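Local coordinates for protein NAD-dependent benzaldehyde dehydrogenase (Legionella pneumophila, PDB 3RHE) that is of unestablished substrate and has a glyoxalase/bleomycin-resistance type fold, although it is called an NAD-dependent benzaldehyde dehydrogenase, at residues A[70-75]-A[119-124]; A[10-15]-A[48-53]; A[79-84]-A[106-111]. All blocks are in the same frame, centred on the assembly; numbering follows the deposited sequence.

Overall arrangement
The three contacts join neighbouring parts of one curved mixed sheet of the vicinal oxygen chelate type and one of its helices. Contacts 1 and 2 have centres about 12 Å apart. They meet where strand 69-74 runs antiparallel to strand 8-14, with Glu70 N 2.8 Å from Leu11 O. Contact 3 is nested in the chain loop closed by contact 1, about 8 Å away between centres. There Cys122 N lies 2.8 Å from Tyr106 O. Contacts 2 and 3 are about 19 Å apart between centres and do not touch. The side chains of Trp53, Glu70 and Arg119 lie on the sheet face turned away from the helices, where relatives commonly bind ligands.

Contact 1: residues A[70-75]-A[119-124]; sequences ELSFQV and RIFCLK
Ile120 CD1 packs against Phe73 CB at 3.7 Å, and Ile120 CG2 meets Val75 CG2 at 4.1 Å. The contact joins neighbouring parallel strands, 69-74 and 117-123, in the curved sheet of a vicinal oxygen chelate fold. Helix 78-90 covers Val75 and Cys122. Phe73 N donates to Arg119 O, and Phe121 N to Phe73 O. Arg119 O also lies at the Phe73 ring edge, in plane.

The opposite face carries Ser72, Gln74, Arg119 and Phe121. Phe121 has CG between its backbone N and carbonyl carbon (chi1 70°), which swings the ring back over strand 70-74. Gln74 CA sits over one ring face, 4.0 Å from the centroid, in a CH-pi contact. Gln74 CB and CG continue alongside Phe121 CZ and CE1, and the amide is turned 26° from the ring. Gln74 OE1 bonds to Arg49 NH2, and Gln74 NE2 reaches a water that also joins Val75 O and Leu123 N. Ser72 OG comes to the ring edge and bonds to Leu9 O.

At the polar end Arg119 forms a side-on salt bridge with Glu70. The two planes are nearly coplanar, and both carboxylate oxygens are met on their syn sides. Glu70 OE2 is also very close to Tyr13 OH, probably hydrogen-bonded, and Arg119 NH1 bonds to Thr107 OG1. Arg119 NE lies 2.6 Å from Glu70 OE1, and Arg119 NH2 2.8 Å from Glu70 OE2.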
loop_
_atom_site.group_PDB
_atom_site.type_symbol
_atom_site.label_atom_id
_atom_site.label_comp_id
_atom_site.label_asym_id
_atom_site.label_seq_id
_atom_site.Cartn_x
_atom_site.Cartn_y
_atom_site.Cartn_z
ATOM N N GLU A 70 1.702 4.382 3.983
ATOM C CA GLU A 70 2.789 3.933 3.117
ATOM C C GLU A 70 2.643 4.611 1.770
ATOM O O GLU A 70 1.531 4.907 1.333
ATOM C CB GLU A 70 2.748 2.416 2.866
ATOM C CG GLU A 70 2.588 1.518 4.078
ATOM C CD GLU A 70 2.398 0.056 3.669
ATOM O OE1 GLU A 70 2.301 -0.196 2.456
ATOM O OE2 GLU A 70 2.332 -0.837 4.542
ATOM N N LEU A 71 3.766 4.838 1.104
ATOM C CA LEU A 71 3.744 5.201 -0.296
ATOM C C LEU A 71 4.063 3.900 -1.010
ATOM O O LEU A 71 5.103 3.292 -0.750
ATOM C CB LEU A 71 4.829 6.218 -0.602
ATOM C CG LEU A 71 4.689 7.254 -1.735
ATOM C CD1 LEU A 71 5.987 7.310 -2.527
ATOM C CD2 LEU A 71 3.501 7.059 -2.672
ATOM N N SER A 72 3.175 3.452 -1.886
ATOM C CA SER A 72 3.367 2.140 -2.504
ATOM C C SER A 72 3.409 2.212 -4.030
ATOM O O SER A 72 2.858 3.140 -4.638
ATOM C CB SER A 72 2.308 1.132 -2.028
ATOM O OG SER A 72 1.082 1.289 -2.722
ATOM N N PHE A 73 4.067 1.212 -4.619
ATOM C CA PHE A 73 4.347 1.148 -6.044
ATOM C C PHE A 73 3.858 -0.209 -6.540
ATOM O O PHE A 73 4.426 -1.232 -6.173
ATOM C CB PHE A 73 5.859 1.204 -6.313
ATOM C CG PHE A 73 6.588 2.332 -5.615
ATOM C CD1 PHE A 73 7.089 3.407 -6.343
ATOM C CD2 PHE A 73 6.803 2.306 -4.243
ATOM C CE1 PHE A 73 7.768 4.440 -5.712
ATOM C CE2 PHE A 73 7.479 3.330 -3.610
ATOM C CZ PHE A 73 7.964 4.401 -4.345
ATOM N N GLN A 74 2.816 -0.217 -7.364
ATOM C CA GLN A 74 2.281 -1.455 -7.913
ATOM C C GLN A 74 3.041 -1.817 -9.189
ATOM O O GLN A 74 3.188 -0.981 -10.085
ATOM C CB GLN A 74 0.785 -1.332 -8.203
ATOM C CG GLN A 74 0.141 -2.661 -8.576
ATOM C CD GLN A 74 -1.333 -2.536 -8.934
ATOM O OE1 GLN A 74 -1.981 -1.528 -8.636
ATOM N NE2 GLN A 74 -1.870 -3.564 -9.587
ATOM N N VAL A 75 3.551 -3.045 -9.256
ATOM C CA VAL A 75 4.300 -3.477 -10.444
ATOM C C VAL A 75 3.662 -4.692 -11.108
ATOM O O VAL A 75 2.742 -5.310 -10.560
ATOM C CB VAL A 75 5.814 -3.741 -10.148
ATOM C CG1 VAL A 75 6.460 -2.482 -9.623
ATOM C CG2 VAL A 75 5.987 -4.882 -9.149
ATOM N N ARG A 119 6.362 0.685 -0.136
ATOM C CA ARG A 119 6.021 -0.693 -0.440
ATOM C C ARG A 119 5.995 -0.974 -1.932
ATOM O O ARG A 119 5.439 -0.200 -2.712
ATOM C CB ARG A 119 4.673 -1.081 0.184
ATOM C CG ARG A 119 4.178 -2.482 -0.233
ATOM C CD ARG A 119 2.761 -2.784 0.287
ATOM N NE ARG A 119 2.672 -2.710 1.745
ATOM C CZ ARG A 119 2.991 -3.695 2.573
ATOM N NH1 ARG A 119 3.437 -4.852 2.098
ATOM N NH2 ARG A 119 2.866 -3.524 3.882
ATOM N N ILE A 120 6.598 -2.093 -2.318
ATOM C CA ILE A 120 6.497 -2.605 -3.679
ATOM C C ILE A 120 5.550 -3.812 -3.619
ATOM O O ILE A 120 5.682 -4.658 -2.736
ATOM C CB ILE A 120 7.878 -3.109 -4.213
ATOM C CG1 ILE A 120 8.962 -2.016 -4.164
ATOM C CG2 ILE A 120 7.743 -3.679 -5.625
ATOM C CD1 ILE A 120 8.697 -0.826 -5.030
ATOM N N PHE A 121 4.600 -3.904 -4.539
ATOM C CA PHE A 121 3.742 -5.088 -4.575
ATOM C C PHE A 121 3.269 -5.419 -5.979
ATOM O O PHE A 121 3.136 -4.541 -6.835
ATOM C CB PHE A 121 2.529 -4.935 -3.650
ATOM C CG PHE A 121 1.520 -3.927 -4.136
ATOM C CD1 PHE A 121 0.370 -4.333 -4.795
ATOM C CD2 PHE A 121 1.733 -2.566 -3.951
ATOM C CE1 PHE A 121 -0.557 -3.405 -5.255
ATOM C CE2 PHE A 121 0.808 -1.630 -4.416
ATOM C CZ PHE A 121 -0.342 -2.060 -5.063
ATOM N N CYS A 122 3.037 -6.708 -6.199
ATOM C CA CYS A 122 2.329 -7.198 -7.370
ATOM C C CYS A 122 1.076 -7.918 -6.871
ATOM O O CYS A 122 1.167 -8.815 -6.028
ATOM C CB CYS A 122 3.203 -8.192 -8.145
ATOM S SG CYS A 122 2.341 -8.941 -9.548
ATOM N N LEU A 123 -0.089 -7.539 -7.380
ATOM C CA LEU A 123 -1.338 -8.179 -6.947
ATOM C C LEU A 123 -1.508 -9.580 -7.529
ATOM O O LEU A 123 -1.157 -9.814 -8.683
ATOM C CB LEU A 123 -2.545 -7.330 -7.358
ATOM C CG LEU A 123 -2.641 -5.956 -6.698
ATOM C CD1 LEU A 123 -3.855 -5.192 -7.211
ATOM C CD2 LEU A 123 -2.697 -6.121 -5.194
ATOM N N LYS A 124 -2.058 -10.501 -6.738
ATOM C CA LYS A 124 -2.447 -11.809 -7.258
ATOM C C LYS A 124 -3.341 -11.627 -8.475
ATOM O O LYS A 124 -4.171 -10.718 -8.504
ATOM C CB LYS A 124 -3.198 -12.623 -6.204
ATOM C CG LYS A 124 -2.314 -13.414 -5.248
ATOM C CD LYS A 124 -3.161 -14.371 -4.412
ATOM C CE LYS A 124 -2.372 -14.985 -3.272
ATOM N NZ LYS A 124 -1.243 -15.830 -3.752
HETATM O O HOH W 1 0.069 -5.781 -9.799
#

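Contact 2: residues A[10-15]-A[48-53]; sequences VLFYVK and LRLGLW
Val10 O accepts the backbone N-H of Gly51 at 2.7 Å in a nearly straight bond. Leu50 CA adds a CA-H...O contact to the same oxygen. The two strands, 8-14 and 49-54, run parallel here as neighbours in the curved sheet of the glyoxalase-type fold. Phe12 continues the pattern: its N donates to Gly51 O at 2.7 Å, and its O accepts Trp53 N. Val10 N to Arg49 O and Val14 N to Trp53 O close the ends.

Side chains alternate between the two faces. Val10, Phe12, Leu50 and Leu52 share one face, which Tyr24 of helix 17-28 covers in part. Leu50 CD1 stands over the centre of the Phe12 ring, 4.0 Å from the centroid and 10° off the normal. This CH-pi contact depends on the Leu50 torsion, with CG opposite the backbone N (chi1 172°), which carries CD1 toward strand 10-14. The same methyl meets Val10 CG1 at 4.0 Å. Farther along, Leu52 CD2 touches Phe12 CB, and Val14 CG1 lies beside Leu52 CB.

The other face holds Leu11, Tyr13 and Trp53. Gly51 has no side chain, and Leu11 CD1 settles close over its backbone, 3.9 Å from Gly51 CA. Trp53 CE3 approaches Leu11 CG obliquely, 4.2 Å away. The Trp53 indole also meets Phe39 edge-to-face. On the Tyr13 side, Trp53 CE3 also comes within 4.4 Å of Tyr13 CE1.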
loop_
_atom_site.group_PDB
_atom_site.type_symbol
_atom_site.label_atom_id
_atom_site.label_comp_id
_atom_site.label_asym_id
_atom_site.label_seq_id
_atom_site.Cartn_x
_atom_site.Cartn_y
_atom_site.Cartn_z
ATOM N N VAL A 10 -1.225 5.639 -2.588
ATOM C CA VAL A 10 -1.053 6.109 -1.220
ATOM C C VAL A 10 -1.905 5.218 -0.325
ATOM O O VAL A 10 -3.089 5.042 -0.573
ATOM C CB VAL A 10 -1.476 7.583 -1.096
ATOM C CG1 VAL A 10 -1.357 8.076 0.355
ATOM C CG2 VAL A 10 -0.628 8.436 -2.032
ATOM N N LEU A 11 -1.291 4.633 0.695
ATOM C CA LEU A 11 -1.974 3.712 1.584
ATOM C C LEU A 11 -2.098 4.325 2.970
ATOM O O LEU A 11 -1.104 4.626 3.607
ATOM C CB LEU A 11 -1.195 2.391 1.684
ATOM C CG LEU A 11 -1.595 1.088 0.992
ATOM C CD1 LEU A 11 -2.689 1.233 -0.046
ATOM C CD2 LEU A 11 -0.344 0.372 0.437
ATOM N N PHE A 12 -3.328 4.507 3.432
ATOM C CA PHE A 12 -3.578 4.979 4.784
ATOM C C PHE A 12 -3.971 3.792 5.665
ATOM O O PHE A 12 -4.904 3.050 5.339
ATOM C CB PHE A 12 -4.717 6.014 4.777
ATOM C CG PHE A 12 -4.271 7.423 4.452
ATOM C CD1 PHE A 12 -2.959 7.690 4.074
ATOM C CD2 PHE A 12 -5.167 8.471 4.503
ATOM C CE1 PHE A 12 -2.549 8.998 3.764
ATOM C CE2 PHE A 12 -4.769 9.775 4.199
ATOM C CZ PHE A 12 -3.459 10.032 3.831
ATOM N N TYR A 13 -3.266 3.613 6.776
ATOM C CA TYR A 13 -3.706 2.670 7.793
ATOM C C TYR A 13 -4.929 3.272 8.499
ATOM O O TYR A 13 -4.870 4.406 8.961
ATOM C CB TYR A 13 -2.596 2.406 8.813
ATOM C CG TYR A 13 -1.300 1.850 8.231
ATOM C CD1 TYR A 13 -1.252 1.312 6.948
ATOM C CD2 TYR A 13 -0.126 1.837 8.992
ATOM C CE1 TYR A 13 -0.052 0.797 6.420
ATOM C CE2 TYR A 13 1.071 1.321 8.480
ATOM C CZ TYR A 13 1.099 0.796 7.201
ATOM O OH TYR A 13 2.289 0.279 6.705
ATOM N N VAL A 14 -6.029 2.521 8.565
ATOM C CA VAL A 14 -7.242 2.988 9.237
ATOM C C VAL A 14 -7.789 1.988 10.274
ATOM O O VAL A 14 -7.700 0.761 10.097
ATOM C CB VAL A 14 -8.370 3.331 8.232
ATOM C CG1 VAL A 14 -7.923 4.414 7.256
ATOM C CG2 VAL A 14 -8.861 2.078 7.486
ATOM N N LYS A 15 -8.362 2.513 11.354
ATOM C CA LYS A 15 -8.975 1.642 12.370
ATOM C C LYS A 15 -10.190 0.887 11.819
ATOM O O LYS A 15 -10.385 -0.302 12.096
ATOM C CB LYS A 15 -9.397 2.448 13.601
ATOM C CG LYS A 15 -8.268 2.808 14.553
ATOM C CD LYS A 15 -8.827 3.361 15.861
ATOM C CE LYS A 15 -7.998 2.912 17.062
ATOM N NZ LYS A 15 -8.523 3.470 18.355
ATOM N N LEU A 48 -4.527 10.283 -8.881
ATOM C CA LEU A 48 -3.995 9.785 -7.613
ATOM C C LEU A 48 -4.863 8.656 -7.053
ATOM O O LEU A 48 -6.097 8.726 -7.077
ATOM C CB LEU A 48 -3.831 10.911 -6.584
ATOM C CG LEU A 48 -3.154 10.476 -5.274
ATOM C CD1 LEU A 48 -2.125 11.500 -4.795
ATOM C CD2 LEU A 48 -4.189 10.162 -4.180
ATOM N N ARG A 49 -4.213 7.610 -6.561
ATOM C CA ARG A 49 -4.923 6.477 -5.982
ATOM C C ARG A 49 -4.726 6.432 -4.467
ATOM O O ARG A 49 -3.596 6.477 -3.979
ATOM C CB ARG A 49 -4.447 5.165 -6.615
ATOM C CG ARG A 49 -4.726 5.053 -8.108
ATOM C CD ARG A 49 -4.554 3.604 -8.597
ATOM N NE ARG A 49 -3.211 3.090 -8.340
ATOM C CZ ARG A 49 -2.883 1.800 -8.344
ATOM N NH1 ARG A 49 -3.806 0.879 -8.577
ATOM N NH2 ARG A 49 -1.631 1.424 -8.101
ATOM N N LEU A 50 -5.826 6.336 -3.736
ATOM C CA LEU A 50 -5.787 6.313 -2.278
ATOM C C LEU A 50 -6.450 5.055 -1.726
ATOM O O LEU A 50 -7.648 4.801 -1.970
ATOM C CB LEU A 50 -6.464 7.559 -1.696
ATOM C CG LEU A 50 -6.673 7.578 -0.179
ATOM C CD1 LEU A 50 -5.349 7.750 0.553
ATOM C CD2 LEU A 50 -7.647 8.696 0.210
ATOM N N GLY A 51 -5.660 4.261 -1.004
ATOM C CA GLY A 51 -6.158 3.075 -0.337
ATOM C C GLY A 51 -6.311 3.233 1.171
ATOM O O GLY A 51 -5.461 3.816 1.862
ATOM N N LEU A 52 -7.415 2.702 1.684
ATOM C CA LEU A 52 -7.684 2.683 3.113
ATOM C C LEU A 52 -7.636 1.224 3.582
ATOM O O LEU A 52 -8.477 0.416 3.194
ATOM C CB LEU A 52 -9.055 3.290 3.397
ATOM C CG LEU A 52 -9.324 4.655 2.744
ATOM C CD1 LEU A 52 -10.808 5.041 2.881
ATOM C CD2 LEU A 52 -8.406 5.752 3.324
ATOM N N TRP A 53 -6.664 0.911 4.432
ATOM C CA TRP A 53 -6.328 -0.463 4.778
ATOM C C TRP A 53 -6.410 -0.703 6.293
ATOM O O TRP A 53 -5.778 0.010 7.089
ATOM C CB TRP A 53 -4.919 -0.751 4.233
ATOM C CG TRP A 53 -4.526 -2.190 4.087
ATOM C CD1 TRP A 53 -5.342 -3.294 4.127
ATOM C CD2 TRP A 53 -3.200 -2.678 3.834
ATOM N NE1 TRP A 53 -4.589 -4.446 3.939
ATOM C CE2 TRP A 53 -3.276 -4.090 3.754
ATOM C CE3 TRP A 53 -1.951 -2.056 3.684
ATOM C CZ2 TRP A 53 -2.152 -4.886 3.527
ATOM C CZ3 TRP A 53 -0.830 -2.857 3.462
ATOM C CH2 TRP A 53 -0.943 -4.256 3.388
#

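Contact 3: residues A[79-84]-A[106-111]; sequences EMVDEI and YTFVGV
Tyr106, Val81 and Phe108 bury the most surface where helix 78-90 lies along strand 105-111. The two segments run nearly the same way, 18° apart, in the helix-on-sheet packing of the vicinal oxygen chelate fold. Val81 fits between the two rings. Its CG1 lies 3.7 Å from Tyr106 CD2 and, on the other side, 3.8 Å from Phe108 CD1, in the plane of that ring at its edge. Its CG2 turns to the backbone of Tyr106, 3.7 Å from Tyr106 O.

A chi1 of 79° sets the Phe108 ring against the helix surface. Its CE1 approaches Val81 O, and CZ meets Ile84 CG2 at 4.2 Å. His85 and Trp88 each meet this ring edge-to-face.

Tyr106 reaches one helix residue further. Tyr106 OH donates to Asp82 OD1 at 2.7 Å and meets the syn lone pair of that oxygen. The carboxylate stands at a right angle to the ring (89°). The donor direction is consistent with an ionised Asp82. Tyr106 thus packs its ring carbons on Val81 and spends its hydroxyl on Asp82, which gives this largely apolar contact one directional polar bond.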
loop_
_atom_site.group_PDB
_atom_site.type_symbol
_atom_site.label_atom_id
_atom_site.label_comp_id
_atom_site.label_asym_id
_atom_site.label_seq_id
_atom_site.Cartn_x
_atom_site.Cartn_y
_atom_site.Cartn_z
ATOM N N GLU A 79 8.326 -11.303 -10.504
ATOM C CA GLU A 79 9.694 -11.108 -10.972
ATOM C C GLU A 79 10.108 -9.637 -10.910
ATOM O O GLU A 79 11.218 -9.324 -10.521
ATOM C CB GLU A 79 9.863 -11.654 -12.401
ATOM C CG GLU A 79 9.830 -13.182 -12.492
ATOM C CD GLU A 79 8.417 -13.778 -12.564
ATOM O OE1 GLU A 79 7.414 -13.027 -12.635
ATOM O OE2 GLU A 79 8.314 -15.021 -12.535
HETATM N N MSE A 80 9.219 -8.727 -11.294
HETATM C CA MSE A 80 9.552 -7.306 -11.178
HETATM C C MSE A 80 9.724 -6.903 -9.703
HETATM O O MSE A 80 10.609 -6.115 -9.368
HETATM C CB MSE A 80 8.499 -6.418 -11.865
HETATM C CG MSE A 80 8.832 -4.931 -11.791
HETATM SE SE MSE A 80 10.586 -4.551 -12.571
HETATM C CE MSE A 80 10.047 -3.969 -14.343
ATOM N N VAL A 81 8.875 -7.436 -8.827
ATOM C CA VAL A 81 9.057 -7.222 -7.387
ATOM C C VAL A 81 10.448 -7.663 -6.931
ATOM O O VAL A 81 11.119 -6.947 -6.207
ATOM C CB VAL A 81 8.016 -7.998 -6.553
ATOM C CG1 VAL A 81 8.344 -7.890 -5.064
ATOM C CG2 VAL A 81 6.618 -7.507 -6.852
ATOM N N ASP A 82 10.880 -8.856 -7.350
ATOM C CA ASP A 82 12.219 -9.337 -6.993
ATOM C C ASP A 82 13.311 -8.451 -7.581
ATOM O O ASP A 82 14.313 -8.166 -6.928
ATOM C CB ASP A 82 12.436 -10.785 -7.462
ATOM C CG ASP A 82 11.620 -11.777 -6.664
ATOM O OD1 ASP A 82 11.374 -11.518 -5.463
ATOM O OD2 ASP A 82 11.221 -12.804 -7.239
ATOM N N GLU A 83 13.118 -8.025 -8.820
ATOM C CA GLU A 83 14.113 -7.180 -9.480
ATOM C C GLU A 83 14.277 -5.858 -8.723
ATOM O O GLU A 83 15.397 -5.416 -8.484
ATOM C CB GLU A 83 13.733 -6.965 -10.946
ATOM C CG GLU A 83 14.486 -5.862 -11.695
ATOM C CD GLU A 83 15.999 -6.068 -11.727
ATOM O OE1 GLU A 83 16.474 -7.212 -11.558
ATOM O OE2 GLU A 83 16.713 -5.066 -11.932
ATOM N N ILE A 84 13.167 -5.227 -8.324
ATOM C CA ILE A 84 13.288 -3.980 -7.579
ATOM C C ILE A 84 13.909 -4.231 -6.208
ATOM O O ILE A 84 14.663 -3.412 -5.699
ATOM C CB ILE A 84 11.936 -3.243 -7.421
ATOM C CG1 ILE A 84 11.319 -2.958 -8.793
ATOM C CG2 ILE A 84 12.147 -1.948 -6.638
ATOM C CD1 ILE A 84 9.908 -2.421 -8.752
ATOM N N TYR A 106 2.250 -10.338 -3.771
ATOM C CA TYR A 106 3.663 -10.501 -3.451
ATOM C C TYR A 106 4.328 -9.144 -3.271
ATOM O O TYR A 106 4.175 -8.258 -4.114
ATOM C CB TYR A 106 4.314 -11.274 -4.588
ATOM C CG TYR A 106 5.732 -11.721 -4.381
ATOM C CD1 TYR A 106 6.060 -12.661 -3.406
ATOM C CD2 TYR A 106 6.743 -11.261 -5.221
ATOM C CE1 TYR A 106 7.371 -13.111 -3.251
ATOM C CE2 TYR A 106 8.048 -11.697 -5.073
ATOM C CZ TYR A 106 8.360 -12.622 -4.091
ATOM O OH TYR A 106 9.667 -13.041 -3.955
ATOM N N THR A 107 5.072 -8.984 -2.179
ATOM C CA THR A 107 5.387 -7.642 -1.699
ATOM C C THR A 107 6.620 -7.587 -0.802
ATOM O O THR A 107 6.982 -8.574 -0.174
ATOM C CB THR A 107 4.161 -7.054 -0.916
ATOM O OG1 THR A 107 4.380 -5.676 -0.609
ATOM C CG2 THR A 107 3.939 -7.809 0.384
ATOM N N PHE A 108 7.255 -6.421 -0.751
ATOM C CA PHE A 108 8.268 -6.144 0.255
ATOM C C PHE A 108 8.190 -4.671 0.639
ATOM O O PHE A 108 7.586 -3.871 -0.076
ATOM C CB PHE A 108 9.684 -6.567 -0.198
ATOM C CG PHE A 108 10.355 -5.597 -1.137
ATOM C CD1 PHE A 108 10.163 -5.689 -2.511
ATOM C CD2 PHE A 108 11.215 -4.624 -0.649
ATOM C CE1 PHE A 108 10.786 -4.802 -3.379
ATOM C CE2 PHE A 108 11.850 -3.744 -1.514
ATOM C CZ PHE A 108 11.632 -3.832 -2.882
ATOM N N VAL A 109 8.762 -4.306 1.779
ATOM C CA VAL A 109 8.729 -2.891 2.182
ATOM C C VAL A 109 10.046 -2.358 2.725
ATOM O O VAL A 109 10.747 -3.030 3.487
ATOM C CB VAL A 109 7.509 -2.515 3.098
ATOM C CG1 VAL A 109 6.923 -3.709 3.774
ATOM C CG2 VAL A 109 7.851 -1.385 4.107
ATOM N N GLY A 110 10.382 -1.153 2.282
ATOM C CA GLY A 110 11.526 -0.436 2.798
ATOM C C GLY A 110 11.088 0.794 3.573
ATOM O O GLY A 110 9.891 1.064 3.702
ATOM N N VAL A 111 12.055 1.530 4.107
ATOM C CA VAL A 111 11.758 2.799 4.764
ATOM C C VAL A 111 12.772 3.843 4.356
ATOM O O VAL A 111 13.919 3.523 4.029
ATOM C CB VAL A 111 11.772 2.699 6.303
ATOM C CG1 VAL A 111 10.594 1.881 6.796
ATOM C CG2 VAL A 111 13.109 2.143 6.807
#